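PDB 6MVF: beta-galactosidase/beta-glucuronidase from Faecalibacterium prausnitzii L2-6, which binds flavin mononucleotide and, as a glycoside hydrolase of family 2, probably hydrolyses beta-glucuronides or related beta-glycosides. Local coordinates for residues T426-I431 with I446-S451; R277-T282 with S390-G395; T107-H112 with A121-L126; R75-P80 with N132-E137; V581-R586 with V598-N603. All coordinates share one frame; numbering follows the deposited sequence.

Contact 1 (T426-I431 with I446-S451); sequences TRLTTI and ITDVES
Asp448 and Thr429 each use a side-chain oxygen to hold the other's backbone N-H. Asp448 OD2 receives Thr429 N at 2.9 Å, the donor lying above the carboxylate plane, and Thr429 OG1 accepts from Asp448 N at 3.1 Å. Thr429 OG1 is placed for this by standing between its own backbone N and carbonyl carbon (chi1 58°); it also bonds Gln417 of helix 407-423. Asp448 OD2 has a second mate in the salt bridge to Lys421, so an alanine here would probably leave the N-H of Thr429 without this acceptor and Lys421 without its carboxylate. Leu428 slants across Asp448, its CD2 3.7 Å from Asp448 OD2. Further on, the segments run into neighbouring parallel strands of the TIM barrel, with Val449 N donating to Thr429 O at 3.1 Å and Ser451 N to Ile431 O at 3.0 Å. Here Thr430 OG1 meets Val449 CG2 at 3.6 Å, the two side chains crossing at a slant. Thr447 OG1 lies 3.4 Å from Ile431 CG2, the two side chains crossing nearly at a right angle, and donates back to Val449 O. The side chains of Ile431 and Glu450 run alongside each other, with Glu450 OE1 bonding His433 and His444.

Contact 2 (R277-T282 with S390-G395); sequences RSYTVT and SILFWG
Tyr279 and Arg277 supply the polar part of the contact, each reaching a backbone carbonyl of strand 391-398. Tyr279 OH gives a weak bond to Leu392 O at 2.7 Å, and Arg277 NH2 a weak one to Ile391 O at 3.4 Å, the oxygen lying at the edge of the guanidinium. Arg277 NE is taken by Pro389 O, and Ile391 O also accepts from Arg427 NE. A CH-pi contact follows. Leu392 CB sits over one face of the Tyr279 ring, 4.2 Å from its centroid and 26° off the normal. The tyrosine holds this pose with CG between its backbone N and carbonyl carbon (chi1 60°). Its CE1 lies over one face of the Arg277 guanidinium. A serine in place of Tyr279 lacks the ring, and Leu392 CB would probably lose its cover and Leu392 O this weak donor. Purely apolar packing completes the contact: Val281 CG2 meets the edge of the Phe393 ring, 4.0 Å from Phe393 CE1. Together these contacts lay the hairpin of strands 279-282 and 286-289 against the start of barrel strand 391-398, closing the N-terminal end of a TIM barrel.

Contact 3 (T107-H112 with A121-L126); sequences TVATTH and ADITDL
A classic beta bulge, in which Ala109 and Thr110 both face Val102, turns two consecutive side chains toward segment 121-126, where a regular strand would send one of them the other way. Ala109 CB enters a small apolar cluster: it lies 3.7 Å from Ile123 CG2, 3.7 Å from Leu126 CD1 and 4.2 Å from Ala121 CB. The second bulge residue continues the row. With Thr110 OG1 anti to the backbone N (chi1 -161°), its methyl CG2 is placed against Ala121 CB at 3.6 Å. At the other end of the contact, Thr107 and Leu126 cross at about a right angle through their methyls, Thr107 CG2 standing 4.1 Å from Leu126 CD2, so the two branches of Leu126 serve two different partners. The backbone of the second segment turns sharply to bring Leu126 there. Asp122 OD1 accepts from Thr124 N at 3.1 Å on its anti side, tilted from the carboxylate plane, an Asx turn, while OD2 forms a salt bridge with Arg88. Leu126 O is in turn held by Asn105 ND2. Strand 107-113 borders one antiparallel sheet and strand 119-122 borders another, and the chain between them steps from sheet to sheet. Apolar side chains meeting across two such sheets are the hallmark of the beta-sandwich, here the jelly-roll-like sugar-binding domain of family 2 glycoside hydrolases.

Contact 4 (R75-P80 with N132-E137); sequences RTFKKP and NELTIE
Arg75 pairs with Leu134 through two backbone bonds, Arg75 N to Leu134 O at 3.1 Å and Leu134 N to Arg75 O at 2.9 Å. Its side chain curls back along its own strand, and NE and NH2 both grip Thr76 O side-on, which fixes the guanidinium there. Thr76 points to the other face of the sheet, where it forms a non-hydrogen-bonded antiparallel pair with Glu133. Its OG1 donates to Glu133 OE2 at 3.0 Å, meeting the anti side of the carboxylate, and the two side chains cross nearly at a right angle. Phe77 and Asn132 form the next hydrogen-bonded pair: Phe77 N reaches Asn132 O at 3.0 Å and Asn132 N reaches Phe77 O at 2.7 Å. These bonds join two inner strands of the antiparallel sheet that forms one layer of the sugar-binding beta-sandwich. Phe77 faces inward to Leu165 of the opposing sheet, its CG lying between backbone N and carbonyl carbon (chi1 68°), which tips the ring back over the neighbouring strand. Asn132 CB thus makes a CH-pi contact over one face of the Phe77 ring, 3.9 Å from the centroid and 19° off the normal, with the amide plane 23° from that of the ring. Phe77 CE1 also touches Leu134 CB at 3.7 Å. The Asn132 amide is satisfied at both ends, OD1 by Asn105 ND2 and ND2 by Arg128 O.

Contact 5 (V581-R586 with V598-N603); sequences VHIAGR and VKVYSN
An antiparallel ladder joins edge strand 581-583 to the middle strand of its three-stranded sheet, with His582 and Tyr601 as the hydrogen-bonded pair. His582 N donates to Tyr601 O at 2.8 Å, and Tyr601 N returns to His582 O at 2.8 Å. Two residues on, Ala584 N reaches Lys599 O, also at 2.8 Å, so the pairing outlasts the strand itself. A water then bridges Ala584 O, to which it donates, and Lys599 N, from which it accepts at 3.0 Å. On the face carrying Val581, Ile583 and Val600, branched side chains pack at a slant. With Val581 CG1 between the backbone N and the carbonyl carbon (chi1 66°), CG2 stands anti to the N and meets Val600 CG1 at 3.6 Å. Ile583 divides its branches between two valines, CG2 touching Val598 CG1 at 3.7 Å and CG1 touching Val600 CG2 at 3.9 Å. This face turns to strand 606-611 of a second sheet, where Val598 meets Leu609 and Val600 meets Val607, consistent with a beta-sandwich core in the C-terminal domain. The reverse face, with His582 and Tyr601, packs on helix 566-575: the His582 ring stacks on Tyr569, and Tyr601 rests on Tyr569 and Val570. Ala584 CB approaches Tyr601 CE2 at 3.9 Å, and the phenol hydroxyl bonds Glu515, which also forms a salt bridge with Lys599. Beyond Gly585, Arg586 makes a salt bridge with Glu223 of the second subunit.

Overall arrangement
From the N terminus, contact 4 opens first and closes only after 52 residues, and contact 3 falls wholly within that span. The two touch through Ile123 and Phe77, so the short inner loop, stepping between two sheets, packs on the strand pairing that encloses it. Contacts 2, 1 and 5 then follow in series, none crossing another. Contact 2 spans over a hundred residues to bring the hairpin strand 279-282 onto the barrel, and contact 1 joins two successive barrel strands; strands 391-398 and 428-433, neighbours in the barrel, link them. Contact 5 closes a short loop in the C-terminal domain, its centre about 58 Å from that of contact 3, across the chain's centre.

Contact 1 (T426-I431 with I446-S451)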
# COMPACT_ATOMS: atom_id res chain seq x y z
N THR A 426 -3.42 19.07 35.87
CA THR A 426 -3.32 19.81 34.62
C THR A 426 -4.64 19.84 33.85
O THR A 426 -4.68 20.42 32.75
CB THR A 426 -2.23 19.21 33.71
OG1 THR A 426 -2.76 18.06 33.03
CG2 THR A 426 -0.99 18.80 34.48
N ARG A 427 -5.70 19.23 34.35
CA ARG A 427 -6.96 19.24 33.62
C ARG A 427 -8.11 19.67 34.51
O ARG A 427 -8.07 19.54 35.74
CB ARG A 427 -7.25 17.86 32.99
CG ARG A 427 -6.34 17.51 31.81
CD ARG A 427 -6.67 16.15 31.24
NE ARG A 427 -5.97 15.86 29.98
CZ ARG A 427 -4.78 15.28 29.89
NH1 ARG A 427 -4.11 14.94 30.99
NH2 ARG A 427 -4.25 15.05 28.70
N LEU A 428 -9.14 20.21 33.86
CA LEU A 428 -10.37 20.64 34.52
C LEU A 428 -11.30 19.45 34.75
O LEU A 428 -11.38 18.54 33.93
CB LEU A 428 -11.06 21.69 33.66
CG LEU A 428 -10.19 22.93 33.43
CD1 LEU A 428 -10.87 23.86 32.47
CD2 LEU A 428 -9.86 23.63 34.76
N THR A 429 -12.02 19.48 35.86
CA THR A 429 -13.09 18.51 36.10
C THR A 429 -14.44 19.12 35.72
O THR A 429 -14.63 20.34 35.77
CB THR A 429 -13.11 18.03 37.56
OG1 THR A 429 -13.26 19.15 38.44
CG2 THR A 429 -11.80 17.33 37.90
N THR A 430 -15.35 18.25 35.28
CA THR A 430 -16.67 18.66 34.83
C THR A 430 -17.68 17.65 35.35
O THR A 430 -17.31 16.62 35.91
CB THR A 430 -16.76 18.78 33.28
OG1 THR A 430 -17.98 19.43 32.90
CG2 THR A 430 -16.72 17.40 32.60
N ILE A 431 -18.96 17.95 35.13
CA ILE A 431 -20.07 17.10 35.54
C ILE A 431 -21.23 17.37 34.59
O ILE A 431 -21.37 18.47 34.06
CB ILE A 431 -20.43 17.34 37.03
CG1 ILE A 431 -21.53 16.38 37.50
CG2 ILE A 431 -20.81 18.83 37.30
CD1 ILE A 431 -21.56 16.22 38.97
N ILE A 446 -18.68 21.67 42.93
CA ILE A 446 -17.75 20.58 43.23
C ILE A 446 -16.62 20.55 42.20
O ILE A 446 -15.44 20.47 42.55
CB ILE A 446 -18.48 19.23 43.27
CG1 ILE A 446 -19.46 19.15 44.44
CG2 ILE A 446 -17.47 18.08 43.36
CD1 ILE A 446 -20.14 17.80 44.56
N THR A 447 -16.98 20.61 40.92
CA THR A 447 -16.04 20.51 39.81
C THR A 447 -15.71 21.90 39.26
O THR A 447 -16.40 22.89 39.55
CB THR A 447 -16.60 19.59 38.72
OG1 THR A 447 -17.85 20.09 38.24
CG2 THR A 447 -16.78 18.15 39.25
N ASP A 448 -14.63 21.97 38.47
CA ASP A 448 -14.15 23.25 37.94
C ASP A 448 -15.15 23.89 36.98
O ASP A 448 -15.23 25.13 36.89
CB ASP A 448 -12.80 23.07 37.22
CG ASP A 448 -11.72 22.43 38.11
OD1 ASP A 448 -11.62 22.78 39.31
OD2 ASP A 448 -10.96 21.57 37.59
N VAL A 449 -15.88 23.09 36.22
CA VAL A 449 -16.89 23.56 35.29
C VAL A 449 -18.07 22.59 35.40
O VAL A 449 -17.99 21.57 36.08
CB VAL A 449 -16.37 23.68 33.84
CG1 VAL A 449 -15.20 24.67 33.74
CG2 VAL A 449 -15.94 22.31 33.29
N GLU A 450 -19.17 22.94 34.74
CA GLU A 450 -20.45 22.28 34.98
C GLU A 450 -21.31 22.37 33.73
O GLU A 450 -21.26 23.36 33.00
CB GLU A 450 -21.22 22.89 36.16
CG GLU A 450 -20.56 22.74 37.52
CD GLU A 450 -21.47 23.15 38.68
OE1 GLU A 450 -22.62 22.63 38.77
OE2 GLU A 450 -21.05 24.00 39.51
N SER A 451 -22.13 21.35 33.52
CA SER A 451 -23.02 21.36 32.37
C SER A 451 -24.36 20.71 32.73
O SER A 451 -24.45 19.86 33.62
CB SER A 451 -22.40 20.66 31.16
OG SER A 451 -21.40 21.46 30.55

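Contact 2 (R277-T282 with S390-G395)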
# COMPACT_ATOMS: atom_id res chain seq x y z
N ARG A 277 -0.42 22.60 24.86
CA ARG A 277 -1.47 23.61 24.89
C ARG A 277 -1.75 23.98 26.33
O ARG A 277 -1.57 23.17 27.24
CB ARG A 277 -2.78 23.15 24.23
CG ARG A 277 -3.62 22.19 25.04
CD ARG A 277 -3.11 20.79 24.90
NE ARG A 277 -3.84 19.83 25.72
CZ ARG A 277 -3.62 19.67 27.02
NH1 ARG A 277 -2.73 20.45 27.64
NH2 ARG A 277 -4.32 18.75 27.70
N SER A 278 -2.18 25.22 26.52
CA SER A 278 -2.80 25.66 27.76
C SER A 278 -4.20 26.16 27.42
O SER A 278 -4.51 26.44 26.26
CB SER A 278 -1.98 26.76 28.44
OG SER A 278 -1.72 27.84 27.55
N TYR A 279 -5.04 26.25 28.45
CA TYR A 279 -6.44 26.58 28.21
C TYR A 279 -7.09 27.03 29.51
O TYR A 279 -6.67 26.65 30.60
CB TYR A 279 -7.21 25.39 27.59
CG TYR A 279 -7.24 24.12 28.42
CD1 TYR A 279 -6.22 23.19 28.35
CD2 TYR A 279 -8.32 23.84 29.25
CE1 TYR A 279 -6.23 22.03 29.10
CE2 TYR A 279 -8.35 22.67 30.01
CZ TYR A 279 -7.30 21.76 29.93
OH TYR A 279 -7.32 20.59 30.66
N THR A 280 -8.12 27.85 29.37
CA THR A 280 -8.82 28.42 30.50
C THR A 280 -10.31 28.40 30.20
O THR A 280 -10.72 28.49 29.03
CB THR A 280 -8.34 29.85 30.80
OG1 THR A 280 -8.34 30.62 29.58
CG2 THR A 280 -6.92 29.85 31.36
N VAL A 281 -11.11 28.24 31.25
CA VAL A 281 -12.55 28.50 31.19
C VAL A 281 -12.89 29.49 32.29
O VAL A 281 -12.55 29.27 33.45
CB VAL A 281 -13.39 27.22 31.37
CG1 VAL A 281 -14.85 27.56 31.22
CG2 VAL A 281 -12.99 26.14 30.36
N THR A 282 -13.56 30.59 31.92
CA THR A 282 -14.10 31.54 32.86
C THR A 282 -15.60 31.70 32.66
O THR A 282 -16.10 31.51 31.55
CB THR A 282 -13.43 32.92 32.73
OG1 THR A 282 -13.77 33.51 31.47
CG2 THR A 282 -11.92 32.79 32.86
N SER A 390 -5.72 15.84 23.41
CA SER A 390 -7.09 16.20 23.06
C SER A 390 -7.99 16.23 24.30
O SER A 390 -9.00 16.93 24.31
CB SER A 390 -7.65 15.25 22.00
OG SER A 390 -7.84 13.93 22.52
N ILE A 391 -7.64 15.48 25.34
CA ILE A 391 -8.49 15.42 26.52
C ILE A 391 -8.25 16.67 27.36
O ILE A 391 -7.14 16.89 27.86
CB ILE A 391 -8.24 14.13 27.34
CG1 ILE A 391 -8.53 12.91 26.47
CG2 ILE A 391 -9.08 14.14 28.63
CD1 ILE A 391 -8.38 11.56 27.16
N LEU A 392 -9.29 17.49 27.51
CA LEU A 392 -9.20 18.69 28.33
C LEU A 392 -10.01 18.63 29.62
O LEU A 392 -9.65 19.28 30.60
CB LEU A 392 -9.62 19.93 27.52
CG LEU A 392 -9.00 20.14 26.13
CD1 LEU A 392 -9.31 21.54 25.68
CD2 LEU A 392 -7.50 19.89 26.13
N PHE A 393 -11.07 17.83 29.66
CA PHE A 393 -11.97 17.75 30.79
C PHE A 393 -12.22 16.30 31.19
O PHE A 393 -12.49 15.45 30.33
CB PHE A 393 -13.28 18.44 30.45
CG PHE A 393 -13.11 19.74 29.72
CD1 PHE A 393 -13.02 20.94 30.42
CD2 PHE A 393 -13.07 19.77 28.34
CE1 PHE A 393 -12.87 22.16 29.75
CE2 PHE A 393 -12.92 20.96 27.66
CZ PHE A 393 -12.82 22.17 28.37
N TRP A 394 -12.11 16.01 32.48
CA TRP A 394 -12.54 14.74 33.05
C TRP A 394 -13.93 14.95 33.64
O TRP A 394 -14.13 15.86 34.45
CB TRP A 394 -11.58 14.26 34.15
CG TRP A 394 -10.12 14.06 33.80
CD1 TRP A 394 -9.04 14.70 34.37
CD2 TRP A 394 -9.58 13.15 32.82
NE1 TRP A 394 -7.87 14.25 33.81
CE2 TRP A 394 -8.16 13.30 32.86
CE3 TRP A 394 -10.14 12.24 31.93
CZ2 TRP A 394 -7.30 12.56 32.02
CZ3 TRP A 394 -9.28 11.50 31.09
CH2 TRP A 394 -7.87 11.67 31.14
N GLY A 395 -14.88 14.10 33.25
CA GLY A 395 -16.23 14.14 33.79
C GLY A 395 -16.43 13.07 34.85
O GLY A 395 -16.05 11.92 34.65

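Contact 3 (T107-H112 with A121-L126)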
# COMPACT_ATOMS: atom_id res chain seq x y z
N THR A 107 -5.46 -22.01 35.51
CA THR A 107 -5.27 -21.19 36.71
C THR A 107 -5.68 -19.73 36.47
O THR A 107 -5.35 -19.15 35.43
CB THR A 107 -3.80 -21.25 37.14
OG1 THR A 107 -3.45 -22.61 37.43
CG2 THR A 107 -3.55 -20.38 38.35
N VAL A 108 -6.37 -19.14 37.45
CA VAL A 108 -6.75 -17.73 37.35
C VAL A 108 -5.50 -16.87 37.30
O VAL A 108 -4.62 -16.97 38.16
CB VAL A 108 -7.65 -17.30 38.53
CG1 VAL A 108 -7.99 -15.83 38.42
CG2 VAL A 108 -8.94 -18.10 38.56
N ALA A 109 -5.41 -16.02 36.28
CA ALA A 109 -4.33 -15.04 36.18
C ALA A 109 -4.73 -13.67 36.71
O ALA A 109 -3.89 -12.98 37.28
CB ALA A 109 -3.86 -14.90 34.72
N THR A 110 -6.00 -13.28 36.56
CA THR A 110 -6.50 -12.00 37.07
C THR A 110 -8.01 -11.94 36.87
O THR A 110 -8.58 -12.71 36.08
CB THR A 110 -5.80 -10.81 36.38
OG1 THR A 110 -5.97 -9.64 37.19
CG2 THR A 110 -6.36 -10.54 34.97
N THR A 111 -8.64 -11.02 37.59
CA THR A 111 -10.04 -10.65 37.39
C THR A 111 -10.15 -9.13 37.29
O THR A 111 -9.31 -8.38 37.80
CB THR A 111 -10.96 -11.12 38.52
OG1 THR A 111 -10.50 -10.56 39.76
CG2 THR A 111 -11.00 -12.63 38.60
N HIS A 112 -11.22 -8.67 36.64
CA HIS A 112 -11.33 -7.25 36.38
C HIS A 112 -12.79 -6.85 36.29
O HIS A 112 -13.62 -7.59 35.76
CB HIS A 112 -10.61 -6.86 35.09
CG HIS A 112 -10.64 -5.39 34.83
ND1 HIS A 112 -11.62 -4.78 34.09
CD2 HIS A 112 -9.79 -4.40 35.22
CE1 HIS A 112 -11.38 -3.48 34.02
NE2 HIS A 112 -10.27 -3.23 34.70
N ALA A 121 -2.14 -8.78 32.89
CA ALA A 121 -1.82 -9.84 33.83
C ALA A 121 -0.49 -10.50 33.45
O ALA A 121 -0.30 -10.88 32.30
CB ALA A 121 -2.93 -10.89 33.89
N ASP A 122 0.42 -10.60 34.43
CA ASP A 122 1.70 -11.30 34.25
C ASP A 122 1.43 -12.81 34.29
O ASP A 122 1.25 -13.40 35.35
CB ASP A 122 2.67 -10.85 35.33
CG ASP A 122 4.06 -11.49 35.21
OD1 ASP A 122 4.28 -12.35 34.33
OD2 ASP A 122 4.96 -11.11 36.02
N ILE A 123 1.39 -13.45 33.13
CA ILE A 123 1.11 -14.88 33.06
C ILE A 123 2.38 -15.69 32.84
O ILE A 123 2.29 -16.83 32.39
CB ILE A 123 0.05 -15.20 31.99
CG1 ILE A 123 0.60 -14.89 30.61
CG2 ILE A 123 -1.21 -14.40 32.25
CD1 ILE A 123 -0.10 -15.61 29.51
N THR A 124 3.54 -15.12 33.15
CA THR A 124 4.83 -15.78 32.90
C THR A 124 4.85 -17.20 33.46
O THR A 124 5.09 -18.17 32.73
CB THR A 124 5.97 -14.95 33.53
OG1 THR A 124 5.96 -13.62 33.01
CG2 THR A 124 7.33 -15.60 33.26
N ASP A 125 4.60 -17.31 34.77
CA ASP A 125 4.68 -18.57 35.51
C ASP A 125 3.52 -19.53 35.23
O ASP A 125 3.60 -20.69 35.62
CB ASP A 125 4.76 -18.25 37.01
CG ASP A 125 5.99 -17.41 37.37
OD1 ASP A 125 7.10 -17.68 36.84
OD2 ASP A 125 5.85 -16.45 38.17
N LEU A 126 2.46 -19.09 34.55
CA LEU A 126 1.42 -20.00 34.10
C LEU A 126 1.68 -20.54 32.70
O LEU A 126 0.84 -21.27 32.16
CB LEU A 126 0.06 -19.31 34.16
CG LEU A 126 -0.08 -18.41 35.40
CD1 LEU A 126 -1.40 -17.61 35.38
CD2 LEU A 126 0.06 -19.21 36.69

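Contact 4 (R75-P80 with N132-E137)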
# COMPACT_ATOMS: atom_id res chain seq x y z
N ARG A 75 -8.94 -19.72 23.49
CA ARG A 75 -8.10 -19.98 22.32
C ARG A 75 -6.76 -20.52 22.80
O ARG A 75 -6.47 -20.53 24.00
CB ARG A 75 -7.90 -18.73 21.47
CG ARG A 75 -6.93 -17.72 22.06
CD ARG A 75 -6.46 -16.77 20.98
NE ARG A 75 -5.20 -17.23 20.40
CZ ARG A 75 -4.62 -16.71 19.33
NH1 ARG A 75 -5.17 -15.70 18.68
NH2 ARG A 75 -3.47 -17.20 18.91
N THR A 76 -5.94 -20.94 21.84
CA THR A 76 -4.60 -21.46 22.10
C THR A 76 -3.55 -20.45 21.66
O THR A 76 -3.78 -19.65 20.75
CB THR A 76 -4.44 -22.80 21.39
OG1 THR A 76 -5.28 -23.75 22.06
CG2 THR A 76 -2.99 -23.31 21.43
N PHE A 77 -2.40 -20.44 22.34
CA PHE A 77 -1.31 -19.55 21.95
C PHE A 77 0.03 -20.21 22.27
O PHE A 77 0.13 -21.07 23.16
CB PHE A 77 -1.41 -18.16 22.62
CG PHE A 77 -1.19 -18.15 24.12
CD1 PHE A 77 -2.23 -18.38 25.00
CD2 PHE A 77 0.05 -17.84 24.65
CE1 PHE A 77 -2.03 -18.33 26.38
CE2 PHE A 77 0.25 -17.80 26.04
CZ PHE A 77 -0.79 -18.03 26.89
N LYS A 78 1.05 -19.82 21.51
CA LYS A 78 2.41 -20.30 21.77
C LYS A 78 3.09 -19.34 22.72
O LYS A 78 2.88 -18.12 22.65
CB LYS A 78 3.21 -20.42 20.47
CG LYS A 78 2.61 -21.38 19.47
CD LYS A 78 3.63 -22.40 18.98
CE LYS A 78 3.01 -23.79 18.78
NZ LYS A 78 1.75 -23.74 17.98
N LYS A 79 3.88 -19.89 23.62
CA LYS A 79 4.59 -19.07 24.59
C LYS A 79 5.65 -18.26 23.85
O LYS A 79 6.47 -18.85 23.15
CB LYS A 79 5.21 -19.97 25.67
CG LYS A 79 6.03 -19.26 26.74
CD LYS A 79 7.10 -20.21 27.27
CE LYS A 79 8.11 -19.52 28.19
NZ LYS A 79 7.53 -19.17 29.52
N PRO A 80 5.63 -16.93 23.94
CA PRO A 80 6.71 -16.16 23.31
C PRO A 80 8.04 -16.38 24.02
O PRO A 80 8.10 -16.64 25.22
CB PRO A 80 6.24 -14.70 23.44
CG PRO A 80 5.17 -14.72 24.48
CD PRO A 80 4.55 -16.08 24.45
N ASN A 132 -0.36 -23.19 24.77
CA ASN A 132 -1.00 -22.90 26.04
C ASN A 132 -2.47 -22.64 25.76
O ASN A 132 -2.86 -22.41 24.62
CB ASN A 132 -0.35 -21.70 26.77
CG ASN A 132 1.10 -21.96 27.14
OD1 ASN A 132 1.44 -22.09 28.32
ND2 ASN A 132 1.97 -22.02 26.14
N GLU A 133 -3.30 -22.67 26.80
CA GLU A 133 -4.72 -22.33 26.67
C GLU A 133 -5.04 -21.05 27.44
O GLU A 133 -4.68 -20.91 28.61
CB GLU A 133 -5.62 -23.47 27.13
CG GLU A 133 -6.18 -24.29 25.95
CD GLU A 133 -7.42 -23.65 25.29
OE1 GLU A 133 -8.28 -23.09 26.01
OE2 GLU A 133 -7.54 -23.73 24.04
N LEU A 134 -5.72 -20.13 26.76
CA LEU A 134 -6.15 -18.85 27.33
C LEU A 134 -7.67 -18.84 27.42
O LEU A 134 -8.36 -19.08 26.42
CB LEU A 134 -5.65 -17.69 26.46
CG LEU A 134 -6.05 -16.25 26.76
CD1 LEU A 134 -5.63 -15.90 28.15
CD2 LEU A 134 -5.41 -15.29 25.75
N THR A 135 -8.18 -18.56 28.63
CA THR A 135 -9.62 -18.58 28.92
C THR A 135 -10.02 -17.26 29.56
O THR A 135 -9.44 -16.87 30.58
CB THR A 135 -9.96 -19.76 29.85
OG1 THR A 135 -9.56 -20.99 29.24
CG2 THR A 135 -11.46 -19.82 30.13
N ILE A 136 -10.99 -16.57 28.96
CA ILE A 136 -11.50 -15.30 29.50
C ILE A 136 -13.01 -15.43 29.70
O ILE A 136 -13.77 -15.45 28.72
CB ILE A 136 -11.17 -14.10 28.60
CG1 ILE A 136 -9.67 -14.05 28.29
CG2 ILE A 136 -11.63 -12.80 29.28
CD1 ILE A 136 -9.31 -13.22 27.05
N GLU A 137 -13.43 -15.51 30.95
CA GLU A 137 -14.84 -15.45 31.30
C GLU A 137 -15.26 -13.99 31.36
O GLU A 137 -14.64 -13.20 32.07
CB GLU A 137 -15.11 -16.12 32.64
CG GLU A 137 -15.20 -17.63 32.59
CD GLU A 137 -15.57 -18.26 33.93
OE1 GLU A 137 -14.94 -19.29 34.28
OE2 GLU A 137 -16.48 -17.73 34.62

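Contact 5 (V581-R586 with V598-N603)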
# COMPACT_ATOMS: atom_id res chain seq x y z
N VAL A 581 -23.54 24.63 0.59
CA VAL A 581 -24.93 25.03 0.43
C VAL A 581 -25.77 23.77 0.32
O VAL A 581 -25.45 22.87 -0.47
CB VAL A 581 -25.13 25.98 -0.77
CG1 VAL A 581 -24.84 25.29 -2.08
CG2 VAL A 581 -26.54 26.55 -0.76
N HIS A 582 -26.84 23.69 1.12
CA HIS A 582 -27.62 22.47 1.29
C HIS A 582 -29.10 22.79 1.29
O HIS A 582 -29.56 23.60 2.11
CB HIS A 582 -27.25 21.75 2.59
CG HIS A 582 -27.97 20.45 2.78
ND1 HIS A 582 -29.16 20.36 3.47
CD2 HIS A 582 -27.68 19.20 2.36
CE1 HIS A 582 -29.56 19.10 3.48
NE2 HIS A 582 -28.68 18.38 2.82
N ILE A 583 -29.83 22.15 0.39
CA ILE A 583 -31.29 22.22 0.36
C ILE A 583 -31.85 21.13 1.26
O ILE A 583 -31.62 19.93 1.03
CB ILE A 583 -31.84 22.10 -1.06
CG1 ILE A 583 -31.24 23.19 -1.97
CG2 ILE A 583 -33.36 22.23 -1.01
CD1 ILE A 583 -31.45 22.94 -3.45
N ALA A 584 -32.57 21.55 2.30
CA ALA A 584 -33.20 20.65 3.25
C ALA A 584 -34.45 20.01 2.65
O ALA A 584 -35.04 20.51 1.68
CB ALA A 584 -33.57 21.41 4.52
N GLY A 585 -34.84 18.87 3.22
CA GLY A 585 -36.10 18.24 2.90
C GLY A 585 -36.12 17.34 1.69
O GLY A 585 -37.21 17.06 1.18
N ARG A 586 -34.96 16.84 1.23
CA ARG A 586 -34.95 15.98 0.05
C ARG A 586 -35.78 14.70 0.27
O ARG A 586 -36.36 14.17 -0.69
CB ARG A 586 -33.51 15.62 -0.34
CG ARG A 586 -32.94 14.58 0.59
CD ARG A 586 -31.55 14.15 0.29
NE ARG A 586 -30.56 15.21 0.34
CZ ARG A 586 -29.26 14.98 0.22
NH1 ARG A 586 -28.83 13.73 0.06
NH2 ARG A 586 -28.39 15.98 0.25
N VAL A 598 -39.14 25.63 0.76
CA VAL A 598 -37.87 25.00 0.44
C VAL A 598 -36.80 25.70 1.26
O VAL A 598 -36.50 26.88 1.03
CB VAL A 598 -37.56 25.07 -1.06
CG1 VAL A 598 -36.19 24.54 -1.33
CG2 VAL A 598 -38.62 24.32 -1.88
N LYS A 599 -36.24 25.01 2.24
CA LYS A 599 -35.28 25.62 3.13
C LYS A 599 -33.86 25.30 2.67
O LYS A 599 -33.58 24.18 2.24
CB LYS A 599 -35.49 25.14 4.56
CG LYS A 599 -34.95 26.08 5.61
CD LYS A 599 -34.97 25.40 6.96
CE LYS A 599 -36.25 24.63 7.18
NZ LYS A 599 -36.69 24.83 8.58
N VAL A 600 -32.97 26.30 2.75
CA VAL A 600 -31.56 26.14 2.41
C VAL A 600 -30.70 26.54 3.60
O VAL A 600 -30.93 27.57 4.24
CB VAL A 600 -31.17 26.94 1.15
CG1 VAL A 600 -29.72 26.70 0.84
CG2 VAL A 600 -32.01 26.53 -0.03
N TYR A 601 -29.70 25.71 3.89
CA TYR A 601 -28.63 26.02 4.83
C TYR A 601 -27.35 26.33 4.07
O TYR A 601 -27.02 25.63 3.11
CB TYR A 601 -28.40 24.85 5.78
CG TYR A 601 -29.64 24.40 6.50
CD1 TYR A 601 -30.50 25.33 7.06
CD2 TYR A 601 -29.95 23.05 6.60
CE1 TYR A 601 -31.63 24.93 7.73
CE2 TYR A 601 -31.11 22.64 7.26
CZ TYR A 601 -31.93 23.60 7.83
OH TYR A 601 -33.07 23.23 8.50
N SER A 602 -26.64 27.37 4.49
CA SER A 602 -25.39 27.74 3.83
C SER A 602 -24.52 28.56 4.77
O SER A 602 -25.03 29.33 5.59
CB SER A 602 -25.67 28.53 2.54
OG SER A 602 -24.44 28.77 1.89
N ASN A 603 -23.21 28.39 4.65
CA ASN A 603 -22.29 29.31 5.30
C ASN A 603 -21.93 30.49 4.40
O ASN A 603 -21.12 31.33 4.79
CB ASN A 603 -21.04 28.59 5.83
CG ASN A 603 -20.31 27.79 4.77
OD1 ASN A 603 -20.49 28.00 3.57
ND2 ASN A 603 -19.47 26.88 5.23
O HOH W 1 -37.01 22.11 2.08